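Local structure of crossover junction endodeoxyribonuclease Hjc (Sulfolobus solfataricus, 4TKD) at residues 10-15 with 54-59; 37-42 with 72-77; 63-68 with 110-115; 85-90 with 98-103. The protein resolves Holliday junctions formed in genetic recombination, using magnesium to cut four-way DNA with paired nicks in opposing strands. All coordinates share one frame; numbering follows the deposited sequence.

Contact 1 of 4, residues 10-15 with 54-59; sequences AVERNI and IEMKSR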
loop_
_atom_site.group_PDB
_atom_site.type_symbol
_atom_site.label_atom_id
_atom_site.label_comp_id
_atom_site.label_asym_id
_atom_site.label_seq_id
_atom_site.Cartn_x
_atom_site.Cartn_y
_atom_site.Cartn_z
ATOM N N ALA C 10 -21.298 19.072 -9.331
ATOM C CA ALA C 10 -20.485 20.291 -9.243
ATOM C C ALA C 10 -19.176 20.017 -8.474
ATOM O O ALA C 10 -18.120 20.541 -8.842
ATOM C CB ALA C 10 -21.271 21.406 -8.573
ATOM N N VAL C 11 -19.260 19.185 -7.412
ATOM C CA VAL C 11 -18.126 18.761 -6.584
ATOM C C VAL C 11 -17.223 17.861 -7.451
ATOM O O VAL C 11 -16.006 18.031 -7.445
ATOM C CB VAL C 11 -18.589 18.048 -5.274
ATOM C CG1 VAL C 11 -17.402 17.626 -4.410
ATOM C CG2 VAL C 11 -19.530 18.935 -4.465
ATOM N N GLU C 12 -17.840 16.928 -8.207
ATOM C CA GLU C 12 -17.158 16.005 -9.106
ATOM C C GLU C 12 -16.408 16.810 -10.167
ATOM O O GLU C 12 -15.219 16.568 -10.369
ATOM C CB GLU C 12 -18.163 15.031 -9.739
ATOM C CG GLU C 12 -17.535 13.758 -10.304
ATOM C CD GLU C 12 -18.457 12.587 -10.606
ATOM O OE1 GLU C 12 -18.026 11.651 -11.322
ATOM O OE2 GLU C 12 -19.614 12.603 -10.127
ATOM N N ARG C 13 -17.076 17.825 -10.771
ATOM C CA ARG C 13 -16.489 18.732 -11.778
ATOM C C ARG C 13 -15.312 19.520 -11.215
ATOM O O ARG C 13 -14.288 19.610 -11.883
ATOM C CB ARG C 13 -17.538 19.674 -12.403
ATOM C CG ARG C 13 -18.332 19.002 -13.513
ATOM C CD ARG C 13 -19.354 19.905 -14.171
ATOM N NE ARG C 13 -19.693 19.439 -15.517
ATOM C CZ ARG C 13 -20.697 18.612 -15.803
ATOM N NH1 ARG C 13 -21.476 18.140 -14.836
ATOM N NH2 ARG C 13 -20.926 18.248 -17.059
ATOM N N ASN C 14 -15.447 20.048 -9.968
ATOM C CA ASN C 14 -14.430 20.776 -9.196
ATOM C C ASN C 14 -13.197 19.906 -8.921
ATOM O O ASN C 14 -12.085 20.425 -8.914
ATOM C CB ASN C 14 -15.027 21.213 -7.851
ATOM C CG ASN C 14 -15.029 22.706 -7.561
ATOM O OD1 ASN C 14 -14.881 23.122 -6.403
ATOM N ND2 ASN C 14 -15.256 23.549 -8.574
ATOM N N ILE C 15 -13.402 18.591 -8.647
ATOM C CA ILE C 15 -12.318 17.635 -8.378
ATOM C C ILE C 15 -11.557 17.355 -9.687
ATOM O O ILE C 15 -10.324 17.416 -9.706
ATOM C CB ILE C 15 -12.837 16.340 -7.678
ATOM C CG1 ILE C 15 -13.376 16.647 -6.260
ATOM C CG2 ILE C 15 -11.738 15.264 -7.626
ATOM C CD1 ILE C 15 -14.141 15.491 -5.536
ATOM N N ILE C 54 -11.328 7.760 -7.326
ATOM C CA ILE C 54 -12.243 8.436 -6.407
ATOM C C ILE C 54 -13.683 8.002 -6.626
ATOM O O ILE C 54 -14.190 8.099 -7.742
ATOM C CB ILE C 54 -12.059 9.993 -6.528
ATOM C CG1 ILE C 54 -10.612 10.426 -6.173
ATOM C CG2 ILE C 54 -13.069 10.749 -5.652
ATOM C CD1 ILE C 54 -10.149 11.685 -6.844
ATOM N N GLU C 55 -14.340 7.547 -5.554
ATOM C CA GLU C 55 -15.752 7.184 -5.554
ATOM C C GLU C 55 -16.519 8.297 -4.831
ATOM O O GLU C 55 -16.226 8.584 -3.667
ATOM C CB GLU C 55 -15.999 5.805 -4.899
ATOM C CG GLU C 55 -17.400 5.248 -5.161
ATOM C CD GLU C 55 -17.746 4.827 -6.575
ATOM O OE1 GLU C 55 -16.917 4.997 -7.499
ATOM O OE2 GLU C 55 -18.861 4.299 -6.758
ATOM N N MET C 56 -17.443 8.968 -5.543
ATOM C CA MET C 56 -18.229 10.075 -4.997
ATOM C C MET C 56 -19.350 9.537 -4.166
ATOM O O MET C 56 -20.075 8.639 -4.621
ATOM C CB MET C 56 -18.817 10.966 -6.102
ATOM C CG MET C 56 -17.797 11.720 -6.949
ATOM S SD MET C 56 -16.534 12.648 -6.027
ATOM C CE MET C 56 -17.550 13.843 -5.128
ATOM N N LYS C 57 -19.517 10.071 -2.959
ATOM C CA LYS C 57 -20.598 9.651 -2.071
ATOM C C LYS C 57 -21.053 10.797 -1.175
ATOM O O LYS C 57 -20.223 11.570 -0.707
ATOM C CB LYS C 57 -20.189 8.425 -1.229
ATOM C CG LYS C 57 -20.314 7.072 -1.931
ATOM C CD LYS C 57 -21.762 6.677 -2.205
ATOM C CE LYS C 57 -21.865 5.551 -3.193
ATOM N NZ LYS C 57 -21.580 5.990 -4.587
ATOM N N SER C 58 -22.370 10.897 -0.935
ATOM C CA SER C 58 -22.957 11.941 -0.090
ATOM C C SER C 58 -23.004 11.571 1.398
ATOM O O SER C 58 -23.094 10.382 1.740
ATOM C CB SER C 58 -24.350 12.312 -0.591
ATOM O OG SER C 58 -25.231 11.204 -0.520
ATOM N N ARG C 59 -22.920 12.603 2.276
ATOM C CA ARG C 59 -23.023 12.491 3.737
ATOM C C ARG C 59 -24.517 12.487 4.093
ATOM O O ARG C 59 -25.232 13.439 3.770
ATOM C CB ARG C 59 -22.312 13.661 4.433
ATOM C CG ARG C 59 -20.893 13.340 4.838
ATOM C CD ARG C 59 -20.673 13.501 6.330
ATOM N NE ARG C 59 -19.255 13.377 6.673
ATOM C CZ ARG C 59 -18.676 12.262 7.110
ATOM N NH1 ARG C 59 -19.393 11.158 7.287
ATOM N NH2 ARG C 59 -17.377 12.245 7.379
#
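Segment 10-15, the start of helix 10-21, runs roughly antiparallel to strand 54-58, with the axes 10.1 Å apart at closest approach and their directions 151° apart, so that Glu-12 faces Met-56. Met-56 carries the largest share of the contact. Its chain, bent at chi2 and chi3, still advances toward the helix and sets the methyl CE between Val-11 and Ile-15. Met-56 SD meets Ile-15 CD1 tip to tip at 3.7 Å, while Met-56 CE lies 3.9 Å from Val-11 CG1. An unbranched, flexible methionine suits this place because it can mould itself to two branched side chains one helical turn apart. Further along, Ile-15 CG2 and Ile-54 CD1 touch end to end at 4.0 Å. Glu-12, extended beyond CG, which stands anti to the backbone N, crosses Met-56 obliquely and brings OE2 within 3.8 Å of Met-56 CG. On the strand, Glu-55 and Lys-57 alternate with Met-56 and turn from the helix; Lys-57 NZ gives a 3.0 Å hydrogen bond to Met-56 O. Glu-12 and Glu-55 are inferred magnesium ligands and Lys-57 a predicted transition-state stabiliser, so this apolar seam probably helps hold acidic groups from helix and strand around one metal site.

Contact 2 of 4, residues 37-42 with 72-77; sequences KDPIPD and EGIIEF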
loop_
_atom_site.group_PDB
_atom_site.type_symbol
_atom_site.label_atom_id
_atom_site.label_comp_id
_atom_site.label_asym_id
_atom_site.label_seq_id
_atom_site.Cartn_x
_atom_site.Cartn_y
_atom_site.Cartn_z
ATOM N N LYS C 37 -22.448 -4.706 -10.663
ATOM C CA LYS C 37 -21.438 -5.684 -11.015
ATOM C C LYS C 37 -20.448 -4.995 -11.956
ATOM O O LYS C 37 -20.840 -4.260 -12.876
ATOM C CB LYS C 37 -22.066 -6.936 -11.664
ATOM C CG LYS C 37 -21.062 -8.064 -11.968
ATOM C CD LYS C 37 -20.523 -8.768 -10.705
ATOM C CE LYS C 37 -19.012 -8.825 -10.698
ATOM N NZ LYS C 37 -18.492 -9.858 -9.761
ATOM N N ASP C 38 -19.160 -5.221 -11.697
ATOM C CA ASP C 38 -18.072 -4.589 -12.410
ATOM C C ASP C 38 -18.148 -3.059 -12.267
ATOM O O ASP C 38 -18.089 -2.340 -13.266
ATOM C CB ASP C 38 -17.957 -5.094 -13.861
ATOM C CG ASP C 38 -17.091 -6.339 -13.961
ATOM O OD1 ASP C 38 -17.503 -7.398 -13.420
ATOM O OD2 ASP C 38 -15.978 -6.240 -14.518
ATOM N N PRO C 39 -18.327 -2.524 -11.030
ATOM C CA PRO C 39 -18.366 -1.070 -10.904
ATOM C C PRO C 39 -16.990 -0.505 -11.184
ATOM O O PRO C 39 -15.955 -1.172 -11.010
ATOM C CB PRO C 39 -18.825 -0.828 -9.467
ATOM C CG PRO C 39 -18.341 -1.993 -8.734
ATOM C CD PRO C 39 -18.412 -3.171 -9.700
ATOM N N ILE C 40 -17.009 0.708 -11.691
ATOM C CA ILE C 40 -15.823 1.471 -12.051
ATOM C C ILE C 40 -15.818 2.706 -11.175
ATOM O O ILE C 40 -16.853 3.376 -11.072
ATOM C CB ILE C 40 -15.873 1.823 -13.579
ATOM C CG1 ILE C 40 -15.733 0.534 -14.461
ATOM C CG2 ILE C 40 -14.817 2.869 -13.983
ATOM C CD1 ILE C 40 -16.155 0.720 -15.896
ATOM N N PRO C 41 -14.681 3.062 -10.541
ATOM C CA PRO C 41 -14.642 4.333 -9.770
ATOM C C PRO C 41 -15.077 5.556 -10.603
ATOM O O PRO C 41 -14.799 5.616 -11.808
ATOM C CB PRO C 41 -13.176 4.430 -9.333
ATOM C CG PRO C 41 -12.671 3.010 -9.390
ATOM C CD PRO C 41 -13.357 2.406 -10.562
ATOM N N ASP C 42 -15.806 6.505 -9.970
ATOM C CA ASP C 42 -16.341 7.737 -10.581
ATOM C C ASP C 42 -15.301 8.553 -11.273
ATOM O O ASP C 42 -15.577 9.101 -12.339
ATOM C CB ASP C 42 -17.086 8.615 -9.551
ATOM C CG ASP C 42 -18.336 7.948 -9.018
ATOM O OD1 ASP C 42 -19.118 7.415 -9.833
ATOM O OD2 ASP C 42 -18.532 7.958 -7.790
ATOM N N GLU C 72 -17.132 -3.815 -2.986
ATOM C CA GLU C 72 -16.309 -4.950 -3.416
ATOM C C GLU C 72 -15.705 -4.769 -4.801
ATOM O O GLU C 72 -14.501 -4.988 -4.961
ATOM C CB GLU C 72 -17.064 -6.291 -3.287
ATOM C CG GLU C 72 -17.137 -6.767 -1.831
ATOM C CD GLU C 72 -18.107 -7.890 -1.523
ATOM O OE1 GLU C 72 -18.734 -8.415 -2.469
ATOM O OE2 GLU C 72 -18.243 -8.245 -0.331
ATOM N N GLY C 73 -16.517 -4.285 -5.745
ATOM C CA GLY C 73 -16.089 -4.027 -7.116
ATOM C C GLY C 73 -15.063 -2.926 -7.236
ATOM O O GLY C 73 -14.091 -3.099 -7.966
ATOM N N ILE C 74 -15.232 -1.803 -6.494
ATOM C CA ILE C 74 -14.260 -0.705 -6.536
ATOM C C ILE C 74 -12.947 -1.092 -5.845
ATOM O O ILE C 74 -11.887 -0.659 -6.289
ATOM C CB ILE C 74 -14.798 0.718 -6.187
ATOM C CG1 ILE C 74 -15.357 0.782 -4.750
ATOM C CG2 ILE C 74 -15.792 1.204 -7.241
ATOM C CD1 ILE C 74 -15.581 2.136 -4.161
ATOM N N ILE C 75 -13.034 -1.930 -4.765
ATOM C CA ILE C 75 -11.882 -2.435 -4.004
ATOM C C ILE C 75 -11.045 -3.317 -4.962
ATOM O O ILE C 75 -9.808 -3.244 -4.989
ATOM C CB ILE C 75 -12.356 -3.218 -2.729
ATOM C CG1 ILE C 75 -12.800 -2.263 -1.593
ATOM C CG2 ILE C 75 -11.262 -4.176 -2.207
ATOM C CD1 ILE C 75 -13.713 -2.902 -0.532
ATOM N N GLU C 76 -11.736 -4.145 -5.729
ATOM C CA GLU C 76 -11.138 -5.083 -6.673
ATOM C C GLU C 76 -10.457 -4.341 -7.854
ATOM O O GLU C 76 -9.339 -4.691 -8.247
ATOM C CB GLU C 76 -12.198 -6.081 -7.175
ATOM C CG GLU C 76 -12.362 -7.371 -6.378
ATOM C CD GLU C 76 -11.101 -8.171 -6.111
ATOM O OE1 GLU C 76 -10.495 -7.911 -5.053
ATOM O OE2 GLU C 76 -10.816 -9.145 -6.838
ATOM N N PHE C 77 -11.117 -3.309 -8.387
ATOM C CA PHE C 77 -10.571 -2.461 -9.463
ATOM C C PHE C 77 -9.276 -1.813 -8.934
ATOM O O PHE C 77 -8.256 -1.889 -9.611
ATOM C CB PHE C 77 -11.605 -1.374 -9.849
ATOM C CG PHE C 77 -11.319 -0.555 -11.086
ATOM C CD1 PHE C 77 -10.453 0.536 -11.036
ATOM C CD2 PHE C 77 -11.931 -0.864 -12.301
ATOM C CE1 PHE C 77 -10.192 1.295 -12.179
ATOM C CE2 PHE C 77 -11.652 -0.115 -13.450
ATOM C CZ PHE C 77 -10.796 0.969 -13.378
#
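Phe-77 holds CG anti to its backbone N (chi1 -170°), which swings the ring from the helix toward the loop, while Ile-74 puts CG1 in the crowded position between N and the carbonyl carbon (chi1 61°) and CG2 beside the backbone N. Pro-41 CD lies over one face of the Phe-77 ring, 3.6 Å from its centroid and 16° off the normal, a CH-pi contact in which a rigid proline meets a flat aromatic. Ile-40 CG1 approaches the same ring obliquely. Ile-74 CG2 reaches the loop backbone at Pro-41 N, 3.9 Å away. In this nuclease fold of the PDDEXK clan, the loop leads into Asp-42, an inferred magnesium ligand, and helix 68-81 packs beside it, with Leu-53 touching both Pro-41 and Phe-77. An alanine in place of Phe-77 would remove the ring and would probably leave Pro-41 and Ile-40 less firmly held against the helix. At the other end Pro-39 CG presses on Gly-73 CA at 3.4 Å, tighter than usual for two carbons; a side chain on Gly-73 would run into the proline ring. Val-26 and Val-27 of a second subunit pack on Phe-77 and Ile-40 respectively.

Contact 3 of 4, residues 63-68 with 110-115; sequences KIYVRR and NYVADS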
loop_
_atom_site.group_PDB
_atom_site.type_symbol
_atom_site.label_atom_id
_atom_site.label_comp_id
_atom_site.label_asym_id
_atom_site.label_seq_id
_atom_site.Cartn_x
_atom_site.Cartn_y
_atom_site.Cartn_z
ATOM N N LYS C 63 -23.120 9.825 8.674
ATOM C CA LYS C 63 -22.224 8.825 8.066
ATOM C C LYS C 63 -22.125 8.866 6.521
ATOM O O LYS C 63 -22.661 9.774 5.883
ATOM C CB LYS C 63 -22.663 7.415 8.508
ATOM C CG LYS C 63 -22.339 7.076 9.952
ATOM C CD LYS C 63 -22.716 5.634 10.271
ATOM C CE LYS C 63 -22.367 5.242 11.688
ATOM N NZ LYS C 63 -20.900 5.152 11.908
ATOM N N ILE C 64 -21.393 7.885 5.938
ATOM C CA ILE C 64 -21.233 7.655 4.499
ATOM C C ILE C 64 -21.305 6.146 4.270
ATOM O O ILE C 64 -20.465 5.410 4.777
ATOM C CB ILE C 64 -19.958 8.281 3.849
ATOM C CG1 ILE C 64 -19.828 9.788 4.136
ATOM C CG2 ILE C 64 -19.961 8.020 2.341
ATOM C CD1 ILE C 64 -18.415 10.349 4.032
ATOM N N TYR C 65 -22.320 5.696 3.535
ATOM C CA TYR C 65 -22.564 4.288 3.246
ATOM C C TYR C 65 -22.214 3.879 1.788
ATOM O O TYR C 65 -22.618 4.528 0.811
ATOM C CB TYR C 65 -24.030 3.927 3.544
ATOM C CG TYR C 65 -24.350 3.679 5.003
ATOM C CD1 TYR C 65 -24.757 4.718 5.837
ATOM C CD2 TYR C 65 -24.323 2.394 5.532
ATOM C CE1 TYR C 65 -25.069 4.493 7.178
ATOM C CE2 TYR C 65 -24.650 2.152 6.868
ATOM C CZ TYR C 65 -25.017 3.205 7.689
ATOM O OH TYR C 65 -25.335 2.964 9.010
ATOM N N VAL C 66 -21.448 2.793 1.664
ATOM C CA VAL C 66 -21.104 2.194 0.379
ATOM C C VAL C 66 -21.636 0.752 0.426
ATOM O O VAL C 66 -21.196 -0.030 1.256
ATOM C CB VAL C 66 -19.589 2.264 0.025
ATOM C CG1 VAL C 66 -19.359 1.834 -1.416
ATOM C CG2 VAL C 66 -19.015 3.662 0.260
ATOM N N ARG C 67 -22.620 0.429 -0.424
ATOM C CA ARG C 67 -23.224 -0.903 -0.514
ATOM C C ARG C 67 -22.169 -1.954 -0.866
ATOM O O ARG C 67 -21.285 -1.691 -1.679
ATOM C CB ARG C 67 -24.381 -0.928 -1.545
ATOM C CG ARG C 67 -25.789 -0.835 -0.945
ATOM C CD ARG C 67 -26.409 -2.208 -0.678
ATOM N NE ARG C 67 -27.776 -2.094 -0.177
ATOM C CZ ARG C 67 -28.863 -2.468 -0.851
ATOM N NH1 ARG C 67 -28.752 -3.025 -2.052
ATOM N NH2 ARG C 67 -30.067 -2.308 -0.318
ATOM N N ARG C 68 -22.266 -3.134 -0.237
ATOM C CA ARG C 68 -21.381 -4.278 -0.419
ATOM C C ARG C 68 -20.889 -4.538 -1.858
ATOM O O ARG C 68 -19.683 -4.607 -2.073
ATOM C CB ARG C 68 -22.038 -5.534 0.175
ATOM C CG ARG C 68 -21.317 -6.856 -0.157
ATOM C CD ARG C 68 -21.959 -8.027 0.525
ATOM N NE ARG C 68 -23.131 -8.475 -0.230
ATOM C CZ ARG C 68 -24.389 -8.198 0.092
ATOM N NH1 ARG C 68 -24.665 -7.506 1.193
ATOM N NH2 ARG C 68 -25.383 -8.612 -0.684
ATOM N N ASN C 110 -21.382 -4.097 4.013
ATOM C CA ASN C 110 -21.408 -2.707 3.555
ATOM C C ASN C 110 -20.261 -1.978 4.214
ATOM O O ASN C 110 -19.654 -2.492 5.154
ATOM C CB ASN C 110 -22.738 -2.011 3.867
ATOM C CG ASN C 110 -23.952 -2.686 3.288
ATOM O OD1 ASN C 110 -24.007 -3.060 2.106
ATOM N ND2 ASN C 110 -24.969 -2.819 4.113
ATOM N N TYR C 111 -19.945 -0.802 3.707
ATOM C CA TYR C 111 -18.843 0.003 4.202
ATOM C C TYR C 111 -19.308 1.351 4.671
ATOM O O TYR C 111 -20.118 2.001 4.000
ATOM C CB TYR C 111 -17.739 0.116 3.134
ATOM C CG TYR C 111 -16.914 -1.144 3.006
ATOM C CD1 TYR C 111 -17.416 -2.267 2.353
ATOM C CD2 TYR C 111 -15.644 -1.228 3.567
ATOM C CE1 TYR C 111 -16.670 -3.439 2.248
ATOM C CE2 TYR C 111 -14.887 -2.395 3.468
ATOM C CZ TYR C 111 -15.403 -3.496 2.802
ATOM O OH TYR C 111 -14.647 -4.637 2.695
ATOM N N VAL C 112 -18.782 1.765 5.842
ATOM C CA VAL C 112 -19.117 3.027 6.481
ATOM C C VAL C 112 -17.956 3.848 6.822
ATOM O O VAL C 112 -16.959 3.343 7.321
ATOM C CB VAL C 112 -20.045 2.954 7.710
ATOM C CG1 VAL C 112 -21.410 3.526 7.393
ATOM C CG2 VAL C 112 -20.124 1.558 8.307
ATOM N N ALA C 113 -18.129 5.146 6.614
ATOM C CA ALA C 113 -17.236 6.214 7.006
ATOM C C ALA C 113 -17.949 6.829 8.182
ATOM O O ALA C 113 -19.112 7.227 8.060
ATOM C CB ALA C 113 -17.114 7.242 5.886
ATOM N N ASP C 114 -17.291 6.835 9.335
ATOM C CA ASP C 114 -17.792 7.431 10.581
ATOM C C ASP C 114 -17.588 8.969 10.527
ATOM O O ASP C 114 -17.159 9.488 9.491
ATOM C CB ASP C 114 -17.043 6.820 11.792
ATOM C CG ASP C 114 -17.773 5.706 12.525
ATOM O OD1 ASP C 114 -18.148 4.703 11.870
ATOM O OD2 ASP C 114 -17.897 5.795 13.767
ATOM N N SER C 115 -17.903 9.680 11.650
ATOM C CA SER C 115 -17.777 11.135 11.864
ATOM C C SER C 115 -18.183 12.030 10.674
ATOM O O SER C 115 -17.345 12.667 10.031
ATOM C CB SER C 115 -16.398 11.495 12.418
ATOM O OG SER C 115 -15.353 11.165 11.519
#
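Two short antiparallel strands, 64-66 and 111-113, are joined by four backbone hydrogen bonds. Ile-64 and Ala-113 form one hydrogen-bonded pair: Ala-113 N donates to Ile-64 O at 3.0 Å, and Ile-64 N returns a longer, more bent bond of 3.2 Å (140° at the hydrogen) on a lone pair of Ala-113 O. Val-66 and Tyr-111 form the other pair, with Val-66 N to Tyr-111 O at 2.8 Å and Tyr-111 N to Val-66 O at 2.9 Å, both nearly straight. Where strand 64-66 gives way to a helix, the Asn-110 amide takes over: OD1 accepts from Arg-68 N at 2.9 Å on a lone pair, satisfying an N-H at the start of helix 68-81. Arg-68 sends NH1 to Thr-108 O. At the opposite end Lys-63 bends at chi4 so that NZ makes a 2.8 Å salt bridge with Asp-114 OD1, which also binds Arg-104; the carboxylate would thus offset two positive charges lying close together. Between these polar ends, Tyr-65 and Val-112 form the non-hydrogen-bonded pair, and Val-112 CG1 sits centrally over the Tyr-65 ring, 3.5 Å from its centroid, as a CH-pi contact. Ile-64, Val-66 and Ala-113 are buried on the face they share with Tyr-111, which touches Ala-71 and Ile-75 of helix 68-81. Branched Ile-64 and Val-66 suit packing on Leu-87 of the main sheet, and the small alanine lets Ile-64 CB approach its own CB. The pairing belongs to a small antiparallel sheet, completed by strand 104-105, that packs beside the central sheet of this nuclease.

Contact 4 of 4, residues 85-90 with 98-103; sequences LFLGVK and IPFEKL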
loop_
_atom_site.group_PDB
_atom_site.type_symbol
_atom_site.label_atom_id
_atom_site.label_comp_id
_atom_site.label_asym_id
_atom_site.label_seq_id
_atom_site.Cartn_x
_atom_site.Cartn_y
_atom_site.Cartn_z
ATOM N N LEU C 85 -7.402 4.134 -3.702
ATOM C CA LEU C 85 -8.848 4.337 -3.656
ATOM C C LEU C 85 -9.270 5.267 -2.527
ATOM O O LEU C 85 -8.849 5.100 -1.383
ATOM C CB LEU C 85 -9.598 2.996 -3.602
ATOM C CG LEU C 85 -11.151 3.029 -3.653
ATOM C CD1 LEU C 85 -11.673 3.616 -4.967
ATOM C CD2 LEU C 85 -11.739 1.655 -3.436
ATOM N N PHE C 86 -10.119 6.246 -2.861
ATOM C CA PHE C 86 -10.625 7.228 -1.922
ATOM C C PHE C 86 -12.101 7.462 -2.135
ATOM O O PHE C 86 -12.619 7.358 -3.249
ATOM C CB PHE C 86 -9.905 8.578 -2.096
ATOM C CG PHE C 86 -8.410 8.528 -1.943
ATOM C CD1 PHE C 86 -7.591 8.258 -3.043
ATOM C CD2 PHE C 86 -7.813 8.774 -0.706
ATOM C CE1 PHE C 86 -6.213 8.228 -2.900
ATOM C CE2 PHE C 86 -6.430 8.729 -0.564
ATOM C CZ PHE C 86 -5.644 8.458 -1.660
ATOM N N LEU C 87 -12.767 7.857 -1.050
ATOM C CA LEU C 87 -14.158 8.264 -1.093
ATOM C C LEU C 87 -14.136 9.791 -1.131
ATOM O O LEU C 87 -13.531 10.432 -0.261
ATOM C CB LEU C 87 -14.891 7.733 0.144
ATOM C CG LEU C 87 -16.396 7.422 0.119
ATOM C CD1 LEU C 87 -16.788 6.480 -1.020
ATOM C CD2 LEU C 87 -16.791 6.727 1.398
ATOM N N GLY C 88 -14.715 10.349 -2.198
ATOM C CA GLY C 88 -14.822 11.789 -2.385
ATOM C C GLY C 88 -16.123 12.229 -1.764
ATOM O O GLY C 88 -17.187 11.786 -2.203
ATOM N N VAL C 89 -16.056 13.041 -0.709
ATOM C CA VAL C 89 -17.267 13.475 -0.014
ATOM C C VAL C 89 -18.047 14.532 -0.840
ATOM O O VAL C 89 -17.527 15.617 -1.113
ATOM C CB VAL C 89 -17.031 13.883 1.473
ATOM C CG1 VAL C 89 -18.349 13.962 2.222
ATOM C CG2 VAL C 89 -16.072 12.920 2.188
ATOM N N LYS C 90 -19.275 14.169 -1.272
ATOM C CA LYS C 90 -20.219 15.002 -2.049
ATOM C C LYS C 90 -20.861 16.053 -1.101
ATOM O O LYS C 90 -22.012 15.903 -0.652
ATOM C CB LYS C 90 -21.317 14.103 -2.656
ATOM C CG LYS C 90 -21.255 13.844 -4.146
ATOM C CD LYS C 90 -22.507 13.075 -4.553
ATOM C CE LYS C 90 -22.844 13.206 -6.021
ATOM N NZ LYS C 90 -22.240 12.120 -6.843
ATOM N N ILE C 98 -11.576 10.482 1.731
ATOM C CA ILE C 98 -11.374 9.448 2.741
ATOM C C ILE C 98 -10.702 8.225 2.125
ATOM O O ILE C 98 -11.296 7.607 1.241
ATOM C CB ILE C 98 -12.693 9.109 3.498
ATOM C CG1 ILE C 98 -13.205 10.351 4.261
ATOM C CG2 ILE C 98 -12.510 7.920 4.448
ATOM C CD1 ILE C 98 -14.716 10.362 4.552
ATOM N N PRO C 99 -9.479 7.840 2.585
ATOM C CA PRO C 99 -8.854 6.605 2.056
ATOM C C PRO C 99 -9.784 5.431 2.328
ATOM O O PRO C 99 -10.325 5.320 3.432
ATOM C CB PRO C 99 -7.547 6.480 2.851
ATOM C CG PRO C 99 -7.294 7.864 3.393
ATOM C CD PRO C 99 -8.662 8.431 3.663
ATOM N N PHE C 100 -10.046 4.603 1.298
ATOM C CA PHE C 100 -10.979 3.499 1.415
ATOM C C PHE C 100 -10.734 2.551 2.577
ATOM O O PHE C 100 -11.704 1.991 3.103
ATOM C CB PHE C 100 -11.119 2.733 0.105
ATOM C CG PHE C 100 -12.549 2.348 -0.148
ATOM C CD1 PHE C 100 -13.472 3.290 -0.599
ATOM C CD2 PHE C 100 -12.981 1.046 0.063
ATOM C CE1 PHE C 100 -14.804 2.930 -0.830
ATOM C CE2 PHE C 100 -14.313 0.685 -0.170
ATOM C CZ PHE C 100 -15.216 1.628 -0.608
ATOM N N GLU C 101 -9.453 2.393 2.980
ATOM C CA GLU C 101 -9.012 1.543 4.098
ATOM C C GLU C 101 -9.479 2.031 5.472
ATOM O O GLU C 101 -9.457 1.249 6.418
ATOM C CB GLU C 101 -7.491 1.305 4.106
ATOM C CG GLU C 101 -6.655 2.487 3.669
ATOM C CD GLU C 101 -6.339 2.427 2.193
ATOM O OE1 GLU C 101 -7.178 2.924 1.416
ATOM O OE2 GLU C 101 -5.346 1.766 1.807
ATOM N N LYS C 102 -9.935 3.299 5.575
ATOM C CA LYS C 102 -10.456 3.883 6.814
ATOM C C LYS C 102 -11.904 3.451 7.036
ATOM O O LYS C 102 -12.384 3.539 8.170
ATOM C CB LYS C 102 -10.375 5.422 6.781
ATOM C CG LYS C 102 -8.974 5.979 6.521
ATOM C CD LYS C 102 -8.235 6.403 7.779
ATOM C CE LYS C 102 -8.503 7.844 8.167
ATOM N NZ LYS C 102 -7.434 8.385 9.055
ATOM N N LEU C 103 -12.614 2.999 5.967
ATOM C CA LEU C 103 -14.005 2.580 6.116
ATOM C C LEU C 103 -14.079 1.261 6.878
ATOM O O LEU C 103 -13.190 0.421 6.743
ATOM C CB LEU C 103 -14.761 2.430 4.767
ATOM C CG LEU C 103 -14.736 3.537 3.707
ATOM C CD1 LEU C 103 -15.876 3.337 2.729
ATOM C CD2 LEU C 103 -14.848 4.922 4.310
HETATM O O HOH W 1 -6.241 4.990 -0.315
#
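Strands 85-90 and 98-99 pair antiparallel, Leu-87 and Ile-98 as a hydrogen-bonded pair and Phe-86 and Pro-99 as a non-hydrogen-bonded one. Leu-87 N donates to Ile-98 O at 2.7 Å, and Ile-98 N to Leu-87 O at 2.8 Å. Proline, lacking an N-H, suits the non-bonded position. Beyond it the chain turns into a 3-10 segment, yet Phe-100 N still reaches Leu-85 O at 3.0 Å, almost straight at the hydrogen although the donor stands above the carbonyl plane. A water donates to the same Leu-85 O and to Glu-101 OE1. The pairing forms a beta hairpin at one margin of the main mixed sheet, whose strand 84-90 runs parallel to 50-58. Phe-100 is held between leucines: Leu-85 CD2 covers one face, 3.8 Å from the ring centroid, Leu-103 CD1 the other, and Leu-87 CD1 meets the edge. An alanine in place of Phe-100 would remove this ring and would probably loosen the three leucines and Ile-74 of helix 68-81. The Leu-87 and Leu-103 side chains cross at about a right angle, Leu-87 CD2 3.8 Å from Leu-103 CD1. On the other side, Phe-86 packs on helix 122-133 and Pro-99 on Ala-131 of a third subunit.

In the fold
Along the chain, contacts 1 and 2 interlock, their segments alternating, as do contacts 2 and 3; contact 4 falls between the two segments of contact 3. Contacts 1 and 4 share the main mixed sheet through neighbouring strands 50-58 and 84-90, their centres about 11 Å apart. Contact 2 lies about 16 Å from the centre of contact 1, but Asp-42 OD2 hydrogen-bonds to Met-56 N and Asp-42 N to Glu-55 OE1, tying together two of the inferred magnesium ligands. Helix 68-81 links contact 2 to contact 4 through Ile-74 and Phe-100. Contacts 1 and 2 thus hold the inferred metal ligands, while contact 3, centred about 9 Å from contact 4, sets the small sheet against the hairpin of strand 84-90.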